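Local coordinates for binding domain (Hc) of Paraclostridial Mosquitocidal Protein 1 (Paraclostridium bifermentans, PDB 6HOX) that targets the nerve cells of Anopheles mosquitoes, as the receptor-binding part of a botulinum-like neurotoxin whose light chain is delivered into the host cytosol, at residues K318-N323 and D336-N341; Y342-L347 and L362-N367; P256-K261 and V325-R330; G368-I373 and C383-F388. One frame throughout, in Å; residues are numbered along the deposited sequence.

Contact 1: K318-N323 and D336-N341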
loop_
_atom_site.group_PDB
_atom_site.type_symbol
_atom_site.label_atom_id
_atom_site.label_comp_id
_atom_site.label_asym_id
_atom_site.label_seq_id
_atom_site.Cartn_x
_atom_site.Cartn_y
_atom_site.Cartn_z
ATOM N N LYS A 318 18.157 3.194 -9.412
ATOM C CA LYS A 318 18.112 1.768 -9.170
ATOM C C LYS A 318 18.947 1.477 -7.933
ATOM O O LYS A 318 20.021 2.108 -7.750
ATOM C CB LYS A 318 18.725 0.982 -10.330
ATOM C CG LYS A 318 17.852 0.877 -11.562
ATOM C CD LYS A 318 18.416 -0.062 -12.595
ATOM C CE LYS A 318 17.485 -0.255 -13.771
ATOM N NZ LYS A 318 18.130 -1.080 -14.813
ATOM N N ILE A 319 18.482 0.514 -7.129
ATOM C CA ILE A 319 19.198 0.030 -5.948
ATOM C C ILE A 319 20.036 -1.162 -6.418
ATOM O O ILE A 319 19.521 -2.078 -7.035
ATOM C CB ILE A 319 18.223 -0.348 -4.805
ATOM C CG1 ILE A 319 17.207 0.758 -4.505
ATOM C CG2 ILE A 319 18.995 -0.752 -3.561
ATOM C CD1 ILE A 319 16.044 0.329 -3.621
ATOM N N ILE A 320 21.340 -1.121 -6.148
ATOM C CA ILE A 320 22.280 -2.096 -6.667
ATOM C C ILE A 320 23.088 -2.687 -5.507
ATOM O O ILE A 320 23.516 -1.978 -4.602
ATOM C CB ILE A 320 23.199 -1.443 -7.713
ATOM C CG1 ILE A 320 22.394 -0.862 -8.876
ATOM C CG2 ILE A 320 24.248 -2.434 -8.206
ATOM C CD1 ILE A 320 21.732 -1.899 -9.716
ATOM N N ASN A 321 23.304 -3.999 -5.571
ATOM C CA ASN A 321 24.048 -4.735 -4.569
ATOM C C ASN A 321 24.571 -5.994 -5.250
ATOM O O ASN A 321 23.796 -6.897 -5.536
ATOM C CB ASN A 321 23.171 -5.061 -3.354
ATOM C CG ASN A 321 23.816 -5.969 -2.327
ATOM O OD1 ASN A 321 25.019 -6.224 -2.375
ATOM N ND2 ASN A 321 23.022 -6.442 -1.372
ATOM N N LYS A 322 25.876 -6.021 -5.531
ATOM C CA LYS A 322 26.476 -7.145 -6.245
ATOM C C LYS A 322 26.523 -8.390 -5.340
ATOM O O LYS A 322 26.806 -9.459 -5.827
ATOM C CB LYS A 322 27.851 -6.752 -6.801
ATOM C CG LYS A 322 29.003 -6.771 -5.806
ATOM C CD LYS A 322 30.280 -6.135 -6.344
ATOM C CE LYS A 322 30.212 -4.621 -6.421
ATOM N NZ LYS A 322 30.110 -3.983 -5.082
ATOM N N ASN A 323 26.235 -8.252 -4.037
ATOM C CA ASN A 323 26.118 -9.408 -3.140
ATOM C C ASN A 323 24.649 -9.752 -2.870
ATOM O O ASN A 323 24.352 -10.428 -1.895
ATOM C CB ASN A 323 26.815 -9.202 -1.792
ATOM C CG ASN A 323 28.307 -8.979 -1.909
ATOM O OD1 ASN A 323 28.958 -9.495 -2.814
ATOM N ND2 ASN A 323 28.849 -8.187 -1.000
ATOM N N ASP A 336 23.973 0.430 -3.132
ATOM C CA ASP A 336 24.166 1.742 -3.676
ATOM C C ASP A 336 22.891 2.169 -4.381
ATOM O O ASP A 336 22.135 1.338 -4.867
ATOM C CB ASP A 336 25.386 1.778 -4.590
ATOM C CG ASP A 336 26.660 1.687 -3.772
ATOM O OD1 ASP A 336 26.802 2.464 -2.771
ATOM O OD2 ASP A 336 27.473 0.827 -4.100
ATOM N N VAL A 337 22.676 3.480 -4.391
ATOM C CA VAL A 337 21.620 4.097 -5.172
ATOM C C VAL A 337 22.263 4.739 -6.403
ATOM O O VAL A 337 22.962 5.764 -6.289
ATOM C CB VAL A 337 20.839 5.117 -4.330
ATOM C CG1 VAL A 337 19.709 5.745 -5.119
ATOM C CG2 VAL A 337 20.328 4.489 -3.035
ATOM N N LYS A 338 22.015 4.111 -7.554
ATOM C CA LYS A 338 22.579 4.462 -8.838
ATOM C C LYS A 338 21.591 5.359 -9.587
ATOM O O LYS A 338 20.394 5.036 -9.733
ATOM C CB LYS A 338 22.864 3.185 -9.629
ATOM C CG LYS A 338 23.359 3.357 -11.058
ATOM C CD LYS A 338 23.467 2.006 -11.747
ATOM C CE LYS A 338 23.366 2.065 -13.255
ATOM N NZ LYS A 338 22.984 0.745 -13.820
ATOM N N PHE A 339 22.119 6.477 -10.083
ATOM C CA PHE A 339 21.349 7.428 -10.833
ATOM C C PHE A 339 21.428 7.079 -12.326
ATOM O O PHE A 339 22.446 7.308 -12.967
ATOM C CB PHE A 339 21.851 8.829 -10.504
ATOM C CG PHE A 339 21.339 9.345 -9.190
ATOM C CD1 PHE A 339 21.614 8.676 -8.004
ATOM C CD2 PHE A 339 20.576 10.500 -9.139
ATOM C CE1 PHE A 339 21.127 9.151 -6.793
ATOM C CE2 PHE A 339 20.086 10.968 -7.927
ATOM C CZ PHE A 339 20.362 10.293 -6.761
ATOM N N GLU A 340 20.315 6.560 -12.852
ATOM C CA GLU A 340 20.167 6.009 -14.191
ATOM C C GLU A 340 20.411 7.066 -15.286
ATOM O O GLU A 340 20.893 6.722 -16.372
ATOM C CB GLU A 340 18.759 5.425 -14.348
ATOM C CG GLU A 340 18.509 4.187 -13.495
ATOM C CD GLU A 340 19.360 2.977 -13.865
ATOM O OE1 GLU A 340 19.110 2.387 -14.943
ATOM O OE2 GLU A 340 20.275 2.624 -13.078
ATOM N N ASN A 341 20.051 8.325 -15.024
ATOM C CA ASN A 341 20.253 9.426 -15.983
ATOM C C ASN A 341 21.748 9.577 -16.318
ATOM O O ASN A 341 22.095 10.022 -17.393
ATOM C CB ASN A 341 19.725 10.772 -15.471
ATOM C CG ASN A 341 18.213 10.886 -15.436
ATOM O OD1 ASN A 341 17.492 9.972 -15.830
ATOM N ND2 ASN A 341 17.722 12.016 -14.957
#
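Strands 318-320 and 336-339 run antiparallel at 138°, their axes coming within 4.8 Å, with the hydrogen-bonded pairs Lys318-Lys338 and Ile320-Asp336 flanking the non-hydrogen-bonded pair Ile319-Val337. Each hydrogen-bonded pair is closed by two backbone bonds, and Ile319 CA adds a C-H...O contact to Asp336 O at 3.4 Å. On the face of the two lysines, the extended chain of Lys318 crosses the Glu340 side chain at about a right angle. Its CD lies 3.3 Å from Glu340 OE2 and its CE 3.3 Å from Glu340 OE1. Glu340 is bent at its second torsion (chi2 -65°), which turns CD toward this lysine chain. The carboxylate is shared: Lys338 NZ bridges Glu340 OE2 at 3.4 Å, and Lys318 NZ makes a long bridge of 3.6 Å to Glu340 OE1. With Lys318 NZ and Lys338 NZ only 5.3 Å apart, Glu340 probably offsets their mutual repulsion. On the same face, Ile320 CG1 rests 4.1 Å from Lys338 CB, while the Asp336 carboxylate is paired with Arg366. Within this trefoil-family domain, strand 333-339 bonds to strand 316-320 along one edge and, through Val337 and Phe339, to strand 345-348 along the other.

Contact 2: Y342-L347 and L362-N367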
loop_
_atom_site.group_PDB
_atom_site.type_symbol
_atom_site.label_atom_id
_atom_site.label_comp_id
_atom_site.label_asym_id
_atom_site.label_seq_id
_atom_site.Cartn_x
_atom_site.Cartn_y
_atom_site.Cartn_z
ATOM N N TYR A 342 22.620 9.219 -15.373
ATOM C CA TYR A 342 24.061 9.402 -15.494
ATOM C C TYR A 342 24.781 8.104 -15.866
ATOM O O TYR A 342 25.934 8.137 -16.290
ATOM C CB TYR A 342 24.631 9.927 -14.179
ATOM C CG TYR A 342 24.230 11.340 -13.847
ATOM C CD1 TYR A 342 24.955 12.408 -14.346
ATOM C CD2 TYR A 342 23.136 11.619 -13.038
ATOM C CE1 TYR A 342 24.616 13.716 -14.041
ATOM C CE2 TYR A 342 22.776 12.921 -12.729
ATOM C CZ TYR A 342 23.522 13.972 -13.235
ATOM O OH TYR A 342 23.219 15.265 -12.951
ATOM N N GLY A 343 24.146 6.963 -15.618
ATOM C CA GLY A 343 24.682 5.684 -16.006
ATOM C C GLY A 343 25.632 5.093 -14.976
ATOM O O GLY A 343 25.532 3.914 -14.681
ATOM N N ASN A 344 26.571 5.888 -14.453
ATOM C CA ASN A 344 27.665 5.330 -13.638
ATOM C C ASN A 344 27.865 6.094 -12.316
ATOM O O ASN A 344 28.859 5.853 -11.610
ATOM C CB ASN A 344 28.970 5.287 -14.444
ATOM C CG ASN A 344 29.509 6.662 -14.794
ATOM O OD1 ASN A 344 28.754 7.626 -14.919
ATOM N ND2 ASN A 344 30.821 6.764 -14.958
ATOM N N LEU A 345 26.957 7.012 -11.967
ATOM C CA LEU A 345 27.092 7.762 -10.729
ATOM C C LEU A 345 26.179 7.161 -9.645
ATOM O O LEU A 345 25.060 6.701 -9.946
ATOM C CB LEU A 345 26.765 9.236 -10.991
ATOM C CG LEU A 345 27.622 9.928 -12.062
ATOM C CD1 LEU A 345 27.430 11.435 -11.996
ATOM C CD2 LEU A 345 29.094 9.580 -11.910
ATOM N N ILE A 346 26.682 7.187 -8.394
ATOM C CA ILE A 346 25.957 6.719 -7.208
ATOM C C ILE A 346 25.908 7.827 -6.146
ATOM O O ILE A 346 26.704 8.791 -6.144
ATOM C CB ILE A 346 26.560 5.415 -6.653
ATOM C CG1 ILE A 346 28.018 5.583 -6.218
ATOM C CG2 ILE A 346 26.398 4.276 -7.652
ATOM C CD1 ILE A 346 28.528 4.438 -5.372
ATOM N N LEU A 347 24.923 7.698 -5.248
ATOM C CA LEU A 347 24.733 8.621 -4.155
ATOM C C LEU A 347 25.830 8.356 -3.138
ATOM O O LEU A 347 25.940 7.252 -2.645
ATOM C CB LEU A 347 23.350 8.388 -3.539
ATOM C CG LEU A 347 22.934 9.328 -2.410
ATOM C CD1 LEU A 347 22.733 10.733 -2.941
ATOM C CD2 LEU A 347 21.655 8.818 -1.747
ATOM N N LEU A 362 26.656 13.073 -6.332
ATOM C CA LEU A 362 26.633 11.945 -7.237
ATOM C C LEU A 362 28.043 11.764 -7.799
ATOM O O LEU A 362 28.576 12.669 -8.409
ATOM C CB LEU A 362 25.633 12.195 -8.372
ATOM C CG LEU A 362 24.236 12.612 -7.935
ATOM C CD1 LEU A 362 23.351 12.841 -9.144
ATOM C CD2 LEU A 362 23.615 11.577 -6.999
ATOM N N ASN A 363 28.620 10.581 -7.583
ATOM C CA ASN A 363 30.011 10.345 -7.872
ATOM C C ASN A 363 30.164 8.907 -8.349
ATOM O O ASN A 363 29.432 8.045 -7.900
ATOM C CB ASN A 363 30.879 10.599 -6.638
ATOM C CG ASN A 363 32.287 11.049 -6.964
ATOM O OD1 ASN A 363 32.493 12.173 -7.392
ATOM N ND2 ASN A 363 33.263 10.198 -6.713
ATOM N N GLU A 364 31.118 8.684 -9.259
ATOM C CA GLU A 364 31.509 7.360 -9.694
ATOM C C GLU A 364 32.230 6.651 -8.543
ATOM O O GLU A 364 32.107 5.452 -8.378
ATOM C CB GLU A 364 32.417 7.453 -10.920
ATOM C CG GLU A 364 32.791 6.093 -11.471
ATOM C CD GLU A 364 33.112 6.059 -12.956
ATOM O OE1 GLU A 364 34.021 6.807 -13.381
ATOM O OE2 GLU A 364 32.447 5.287 -13.682
ATOM N N GLY A 365 32.969 7.432 -7.754
ATOM C CA GLY A 365 33.754 6.949 -6.624
ATOM C C GLY A 365 32.924 6.768 -5.358
ATOM O O GLY A 365 32.560 7.752 -4.687
ATOM N N ARG A 366 32.661 5.496 -5.040
ATOM C CA ARG A 366 32.066 5.028 -3.790
ATOM C C ARG A 366 32.919 5.512 -2.613
ATOM O O ARG A 366 34.118 5.242 -2.563
ATOM C CB ARG A 366 31.993 3.498 -3.834
ATOM C CG ARG A 366 31.021 2.853 -2.860
ATOM C CD ARG A 366 30.682 1.447 -3.315
ATOM N NE ARG A 366 29.725 0.821 -2.417
ATOM C CZ ARG A 366 30.022 0.254 -1.248
ATOM N NH1 ARG A 366 31.284 0.118 -0.861
ATOM N NH2 ARG A 366 29.048 -0.176 -0.463
ATOM N N ASN A 367 32.290 6.243 -1.691
ATOM C CA ASN A 367 32.940 6.849 -0.544
ATOM C C ASN A 367 32.089 6.599 0.712
ATOM O O ASN A 367 31.300 7.447 1.118
ATOM C CB ASN A 367 33.159 8.349 -0.746
ATOM C CG ASN A 367 33.843 8.985 0.442
ATOM O OD1 ASN A 367 34.523 8.295 1.193
ATOM N ND2 ASN A 367 33.684 10.283 0.621
#
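Ile346 N donates to Asn363 O at 2.9 Å in an almost straight bond (173°), although the donor stands well above the carbonyl plane. Asn363 N returns a bond to Ile346 O, making these two residues an antiparallel hydrogen-bonded pair. Next to them Leu347 and Leu362 form a non-hydrogen-bonded pair, where Leu362 CA contributes a C-H...O contact of 3.3 Å to Ile346 O. Strands 345-348 and 361-363 thus pair antiparallel within the C-terminal receptor-binding region, which belongs to the trefoil clan. Leu362 is the apolar centre: its CD1 comes 3.6 Å from Tyr342 CE2, its CB meets Leu345 CB at 4.1 Å, and its CD2 lies 4.2 Å from Leu347 CD1. The Leu362 side chain crosses those of Tyr342 and Leu345 at about a right angle. On the Asn363 side, Ile346 CG1 sits between the backbone N and carbonyl carbon (chi1 61°), close to Asn363 O, and CD1 reaches Arg366 CG at 3.9 Å. The Arg366 guanidinium, besides Asp336, pairs with Asp369. Asn344 ND2 points at Glu364 OE2 from above the carboxylate plane, but the modelled separation is too short to be trusted. Within 362-367, Asn363 ND2 donates to Gly365 O at 3.3 Å.

Contact 3: P256-K261 and V325-R330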
loop_
_atom_site.group_PDB
_atom_site.type_symbol
_atom_site.label_atom_id
_atom_site.label_comp_id
_atom_site.label_asym_id
_atom_site.label_seq_id
_atom_site.Cartn_x
_atom_site.Cartn_y
_atom_site.Cartn_z
ATOM N N PRO A 256 7.088 -5.787 -2.503
ATOM C CA PRO A 256 8.483 -5.970 -2.106
ATOM C C PRO A 256 9.421 -5.027 -2.877
ATOM O O PRO A 256 9.264 -4.841 -4.078
ATOM C CB PRO A 256 8.746 -7.444 -2.417
ATOM C CG PRO A 256 7.374 -8.082 -2.326
ATOM C CD PRO A 256 6.442 -7.045 -2.917
ATOM N N LEU A 257 10.364 -4.407 -2.154
ATOM C CA LEU A 257 11.345 -3.515 -2.743
ATOM C C LEU A 257 12.351 -4.381 -3.516
ATOM O O LEU A 257 12.743 -5.434 -3.038
ATOM C CB LEU A 257 12.012 -2.713 -1.624
ATOM C CG LEU A 257 12.952 -1.590 -2.072
ATOM C CD1 LEU A 257 12.184 -0.487 -2.792
ATOM C CD2 LEU A 257 13.704 -1.012 -0.881
ATOM N N GLU A 258 12.755 -3.961 -4.712
ATOM C CA GLU A 258 13.632 -4.819 -5.543
ATOM C C GLU A 258 14.935 -4.119 -5.921
ATOM O O GLU A 258 14.981 -2.904 -6.046
ATOM C CB GLU A 258 12.955 -5.226 -6.849
ATOM C CG GLU A 258 11.663 -6.007 -6.657
ATOM C CD GLU A 258 11.008 -6.402 -7.971
ATOM O OE1 GLU A 258 11.737 -6.506 -9.000
ATOM O OE2 GLU A 258 9.774 -6.612 -7.967
ATOM N N TYR A 259 15.948 -4.947 -6.195
ATOM C CA TYR A 259 17.195 -4.532 -6.787
ATOM C C TYR A 259 17.037 -4.434 -8.303
ATOM O O TYR A 259 16.236 -5.139 -8.900
ATOM C CB TYR A 259 18.316 -5.527 -6.474
ATOM C CG TYR A 259 18.769 -5.532 -5.041
ATOM C CD1 TYR A 259 19.413 -4.428 -4.518
ATOM C CD2 TYR A 259 18.573 -6.634 -4.213
ATOM C CE1 TYR A 259 19.846 -4.399 -3.205
ATOM C CE2 TYR A 259 18.992 -6.613 -2.888
ATOM C CZ TYR A 259 19.636 -5.491 -2.388
ATOM O OH TYR A 259 20.118 -5.444 -1.112
ATOM N N ASN A 260 17.829 -3.537 -8.897
ATOM C CA ASN A 260 17.960 -3.433 -10.338
ATOM C C ASN A 260 16.602 -3.105 -10.971
ATOM O O ASN A 260 16.323 -3.530 -12.089
ATOM C CB ASN A 260 18.567 -4.714 -10.925
ATOM C CG ASN A 260 18.993 -4.558 -12.365
ATOM O OD1 ASN A 260 19.532 -3.518 -12.736
ATOM N ND2 ASN A 260 18.706 -5.554 -13.193
ATOM N N LYS A 261 15.796 -2.292 -10.282
ATOM C CA LYS A 261 14.492 -1.884 -10.766
ATOM C C LYS A 261 14.377 -0.359 -10.704
ATOM O O LYS A 261 14.661 0.249 -9.647
ATOM C CB LYS A 261 13.408 -2.547 -9.926
ATOM C CG LYS A 261 11.981 -2.104 -10.219
ATOM C CD LYS A 261 10.987 -2.821 -9.338
ATOM C CE LYS A 261 9.578 -2.329 -9.539
ATOM N NZ LYS A 261 8.596 -3.347 -9.115
ATOM N N VAL A 325 21.161 -11.758 -3.003
ATOM C CA VAL A 325 20.923 -13.199 -3.041
ATOM C C VAL A 325 19.706 -13.516 -3.918
ATOM O O VAL A 325 19.645 -14.586 -4.488
ATOM C CB VAL A 325 20.765 -13.805 -1.636
ATOM C CG1 VAL A 325 19.576 -13.251 -0.852
ATOM C CG2 VAL A 325 20.643 -15.307 -1.760
ATOM N N ASP A 326 18.728 -12.606 -3.964
ATOM C CA ASP A 326 17.633 -12.663 -4.915
ATOM C C ASP A 326 17.302 -11.217 -5.306
ATOM O O ASP A 326 18.095 -10.305 -5.071
ATOM C CB ASP A 326 16.454 -13.441 -4.328
ATOM C CG ASP A 326 15.913 -12.868 -3.039
ATOM O OD1 ASP A 326 16.220 -11.707 -2.748
ATOM O OD2 ASP A 326 15.212 -13.603 -2.323
ATOM N N LYS A 327 16.125 -10.989 -5.878
ATOM C CA LYS A 327 15.806 -9.688 -6.405
ATOM C C LYS A 327 15.347 -8.733 -5.294
ATOM O O LYS A 327 15.181 -7.539 -5.551
ATOM C CB LYS A 327 14.731 -9.798 -7.490
ATOM C CG LYS A 327 13.306 -9.994 -7.011
ATOM C CD LYS A 327 12.309 -9.860 -8.134
ATOM C CE LYS A 327 10.872 -9.873 -7.653
ATOM N NZ LYS A 327 9.939 -9.552 -8.763
ATOM N N TYR A 328 15.167 -9.238 -4.071
ATOM C CA TYR A 328 14.494 -8.467 -3.030
ATOM C C TYR A 328 15.504 -7.758 -2.145
ATOM O O TYR A 328 16.515 -8.338 -1.816
ATOM C CB TYR A 328 13.614 -9.363 -2.170
ATOM C CG TYR A 328 12.528 -10.022 -2.968
ATOM C CD1 TYR A 328 11.513 -9.271 -3.524
ATOM C CD2 TYR A 328 12.543 -11.380 -3.206
ATOM C CE1 TYR A 328 10.500 -9.863 -4.252
ATOM C CE2 TYR A 328 11.547 -11.989 -3.944
ATOM C CZ TYR A 328 10.521 -11.228 -4.465
ATOM O OH TYR A 328 9.525 -11.805 -5.202
ATOM N N VAL A 329 15.159 -6.525 -1.750
ATOM C CA VAL A 329 15.935 -5.747 -0.814
ATOM C C VAL A 329 15.433 -6.080 0.580
ATOM O O VAL A 329 14.247 -6.027 0.833
ATOM C CB VAL A 329 15.840 -4.235 -1.081
ATOM C CG1 VAL A 329 16.785 -3.453 -0.177
ATOM C CG2 VAL A 329 16.092 -3.920 -2.539
ATOM N N ARG A 330 16.367 -6.436 1.465
ATOM C CA ARG A 330 16.057 -6.725 2.843
ATOM C C ARG A 330 16.704 -5.692 3.761
ATOM O O ARG A 330 17.755 -5.106 3.464
ATOM C CB ARG A 330 16.498 -8.147 3.200
ATOM C CG ARG A 330 15.683 -9.219 2.484
ATOM C CD ARG A 330 16.207 -10.610 2.751
ATOM N NE ARG A 330 15.425 -11.628 2.049
ATOM C CZ ARG A 330 15.496 -11.905 0.752
ATOM N NH1 ARG A 330 16.397 -11.325 -0.025
ATOM N NH2 ARG A 330 14.629 -12.751 0.226
#
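Val329 is the bump of this contact, pushed against Tyr259 and Leu257. Its CG2, anti to the carbonyl carbon, stands over the centre of the Tyr259 ring, 3.7 Å from the centroid and only 4° off the ring normal, a CH-pi contact. Its CB meets Leu257 CD2 at 3.9 Å, so the valine fills the hollow formed by the leucine branch and the phenol face. A second fit is made by Pro256, whose CB approaches Tyr328 CD1 at 3.5 Å, the two side chains lying side by side. Backbone bonds from Val329 N to Leu257 O (2.9 Å) and from Tyr259 N to Lys327 O (2.8 Å) frame a single bridge between Glu258 and Tyr328. The second loop is braced from within: Asp326 OD1 accepts from Tyr328 N, closing an Asx turn, and from Arg330 NH1 on the opposite face, while Arg330 NH2 donates to Asp326 OD2, an end-on salt bridge through two nitrogens. Both loops pack on Leu249 and Leu372. Apolar side chains and two backbone bonds thus join the loops inside, and Lys327 NZ bridges Glu258 OE2 at the margin (3.1 Å, weak as a hydrogen bond), with Lys261 NZ at long range.

Contact 4: G368-I373 and C383-F388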
loop_
_atom_site.group_PDB
_atom_site.type_symbol
_atom_site.label_atom_id
_atom_site.label_comp_id
_atom_site.label_asym_id
_atom_site.label_seq_id
_atom_site.Cartn_x
_atom_site.Cartn_y
_atom_site.Cartn_z
ATOM N N GLY A 368 32.289 5.431 1.324
ATOM C CA GLY A 368 31.504 4.975 2.448
ATOM C C GLY A 368 30.484 3.953 1.991
ATOM O O GLY A 368 30.540 3.508 0.843
ATOM N N ASP A 369 29.570 3.577 2.898
ATOM C CA ASP A 369 28.557 2.569 2.632
ATOM C C ASP A 369 27.182 3.160 2.950
ATOM O O ASP A 369 27.056 3.984 3.839
ATOM C CB ASP A 369 28.808 1.295 3.444
ATOM C CG ASP A 369 30.155 0.657 3.144
ATOM O OD1 ASP A 369 31.151 1.076 3.756
ATOM O OD2 ASP A 369 30.201 -0.220 2.267
ATOM N N LEU A 370 26.195 2.756 2.145
ATOM C CA LEU A 370 24.783 2.980 2.371
ATOM C C LEU A 370 24.175 1.656 2.814
ATOM O O LEU A 370 24.463 0.615 2.229
ATOM C CB LEU A 370 24.103 3.451 1.084
ATOM C CG LEU A 370 23.977 4.955 0.908
ATOM C CD1 LEU A 370 25.329 5.609 1.077
ATOM C CD2 LEU A 370 23.356 5.289 -0.445
ATOM N N LYS A 371 23.310 1.742 3.826
ATOM C CA LYS A 371 22.528 0.633 4.303
ATOM C C LYS A 371 21.054 1.055 4.311
ATOM O O LYS A 371 20.714 2.109 4.832
ATOM C CB LYS A 371 23.024 0.235 5.694
ATOM C CG LYS A 371 22.580 -1.139 6.167
ATOM C CD LYS A 371 23.140 -1.507 7.520
ATOM C CE LYS A 371 24.566 -2.012 7.428
ATOM N NZ LYS A 371 24.746 -3.246 8.228
ATOM N N LEU A 372 20.196 0.242 3.692
ATOM C CA LEU A 372 18.769 0.456 3.764
ATOM C C LEU A 372 18.241 -0.307 4.982
ATOM O O LEU A 372 18.411 -1.529 5.102
ATOM C CB LEU A 372 18.100 0.011 2.456
ATOM C CG LEU A 372 18.100 1.057 1.333
ATOM C CD1 LEU A 372 19.505 1.351 0.852
ATOM C CD2 LEU A 372 17.242 0.622 0.151
ATOM N N ILE A 373 17.606 0.440 5.883
ATOM C CA ILE A 373 17.185 -0.063 7.185
ATOM C C ILE A 373 15.709 0.276 7.411
ATOM O O ILE A 373 15.111 1.106 6.724
ATOM C CB ILE A 373 18.051 0.514 8.326
ATOM C CG1 ILE A 373 17.848 2.022 8.454
ATOM C CG2 ILE A 373 19.512 0.127 8.126
ATOM C CD1 ILE A 373 18.703 2.689 9.493
ATOM N N CYS A 383 11.489 3.390 3.972
ATOM C CA CYS A 383 12.628 2.961 4.757
ATOM C C CYS A 383 13.466 4.175 5.163
ATOM O O CYS A 383 13.186 5.292 4.765
ATOM C CB CYS A 383 13.460 1.953 3.973
ATOM S SG CYS A 383 14.307 2.674 2.550
ATOM N N GLN A 384 14.515 3.920 5.938
ATOM C CA GLN A 384 15.534 4.915 6.200
ATOM C C GLN A 384 16.834 4.427 5.560
ATOM O O GLN A 384 16.962 3.248 5.210
ATOM C CB GLN A 384 15.676 5.176 7.695
ATOM C CG GLN A 384 14.357 5.502 8.382
ATOM C CD GLN A 384 13.590 4.246 8.706
ATOM O OE1 GLN A 384 14.180 3.238 9.093
ATOM N NE2 GLN A 384 12.270 4.295 8.557
ATOM N N ILE A 385 17.783 5.352 5.393
ATOM C CA ILE A 385 19.035 5.052 4.740
ATOM C C ILE A 385 20.171 5.566 5.620
ATOM O O ILE A 385 20.241 6.761 5.902
ATOM C CB ILE A 385 19.091 5.630 3.313
ATOM C CG1 ILE A 385 17.982 5.049 2.428
ATOM C CG2 ILE A 385 20.474 5.414 2.709
ATOM C CD1 ILE A 385 17.999 5.553 0.999
ATOM N N ARG A 386 21.014 4.626 6.066
ATOM C CA ARG A 386 22.099 4.898 6.969
ATOM C C ARG A 386 23.388 5.022 6.158
ATOM O O ARG A 386 23.736 4.112 5.390
ATOM C CB ARG A 386 22.225 3.808 8.036
ATOM C CG ARG A 386 23.290 4.100 9.087
ATOM C CD ARG A 386 23.106 3.336 10.382
ATOM N NE ARG A 386 24.188 3.558 11.346
ATOM C CZ ARG A 386 24.251 2.992 12.561
ATOM N NH1 ARG A 386 23.290 2.172 12.966
ATOM N NH2 ARG A 386 25.270 3.260 13.372
ATOM N N ILE A 387 24.072 6.153 6.374
ATOM C CA ILE A 387 25.354 6.491 5.778
ATOM C C ILE A 387 26.444 6.119 6.791
ATOM O O ILE A 387 26.412 6.602 7.932
ATOM C CB ILE A 387 25.438 8.001 5.447
ATOM C CG1 ILE A 387 24.242 8.522 4.641
ATOM C CG2 ILE A 387 26.767 8.332 4.788
ATOM C CD1 ILE A 387 24.039 7.829 3.329
ATOM N N PHE A 388 27.388 5.282 6.355
ATOM C CA PHE A 388 28.564 4.873 7.122
ATOM C C PHE A 388 29.787 5.474 6.446
ATOM O O PHE A 388 30.109 5.085 5.329
ATOM C CB PHE A 388 28.765 3.354 7.132
ATOM C CG PHE A 388 27.738 2.611 7.937
ATOM C CD1 PHE A 388 27.919 2.408 9.295
ATOM C CD2 PHE A 388 26.575 2.146 7.343
ATOM C CE1 PHE A 388 26.960 1.753 10.046
ATOM C CE2 PHE A 388 25.618 1.489 8.100
ATOM C CZ PHE A 388 25.812 1.292 9.448
HETATM O O HOH W 1 32.402 2.545 5.472
#
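Lys371 and Phe388 meet through two torsions: Lys371 CG lies anti to its backbone N (chi1 -164°), and the bend at chi3 (-81°) swings CE toward the ring, 3.7 Å from Phe388 CE2. Lys371 CB lies in the plane of that ring, at its edge. The two belong to the beta hairpin of strands 369-373 and 384-388, an element of the trefoil-family domain; the axes of the two strands approach to 4.6 Å. Six backbone bonds hold it, two in each of the pairs Asp369-Phe388, Lys371-Arg386 and Ile373-Gln384. The face carrying Lys371 also has Ile373 CD1 against Arg386 CB at 4.0 Å. On the other face Leu370 and Ile387 lie side by side, and their CD1 atoms are 3.4 Å apart, tighter than a normal van der Waals contact. Leu372 CG packs on Ile385 CG1 at 4.1 Å and on Cys383 SG at 4.3 Å. This apolar face continues into the domain, Leu370 touching Val337 and Leu372 touching Leu249. At the open end Gly368 has a positive phi, and its CA comes close to Phe388 O. Beside its partner Arg366, Asp369 has a water that donates to OD1 at 2.6 Å and weakly to Phe388 O.

Following the chain, 256-261 opens contact 3, and strand 316-320 opens contact 1 before 325-330 returns to close contact 3 across a 63-residue connection; contact 1 then closes at 336-341, so these two cross. The chain passes straight into 342-347, and contact 2 closes a 14-residue connection at 362-367. Contact 4 starts at the next residue and completes its hairpin at 383-388, so that contacts 1, 2 and 4 stand in series. Strand 333-339 links them, bordering strands 316-320, 345-348 and 369-373. Segment 362-367 reaches back to 336-341, and 368-373 touches both segments of contact 3, whereas contacts 2 and 3 do not meet.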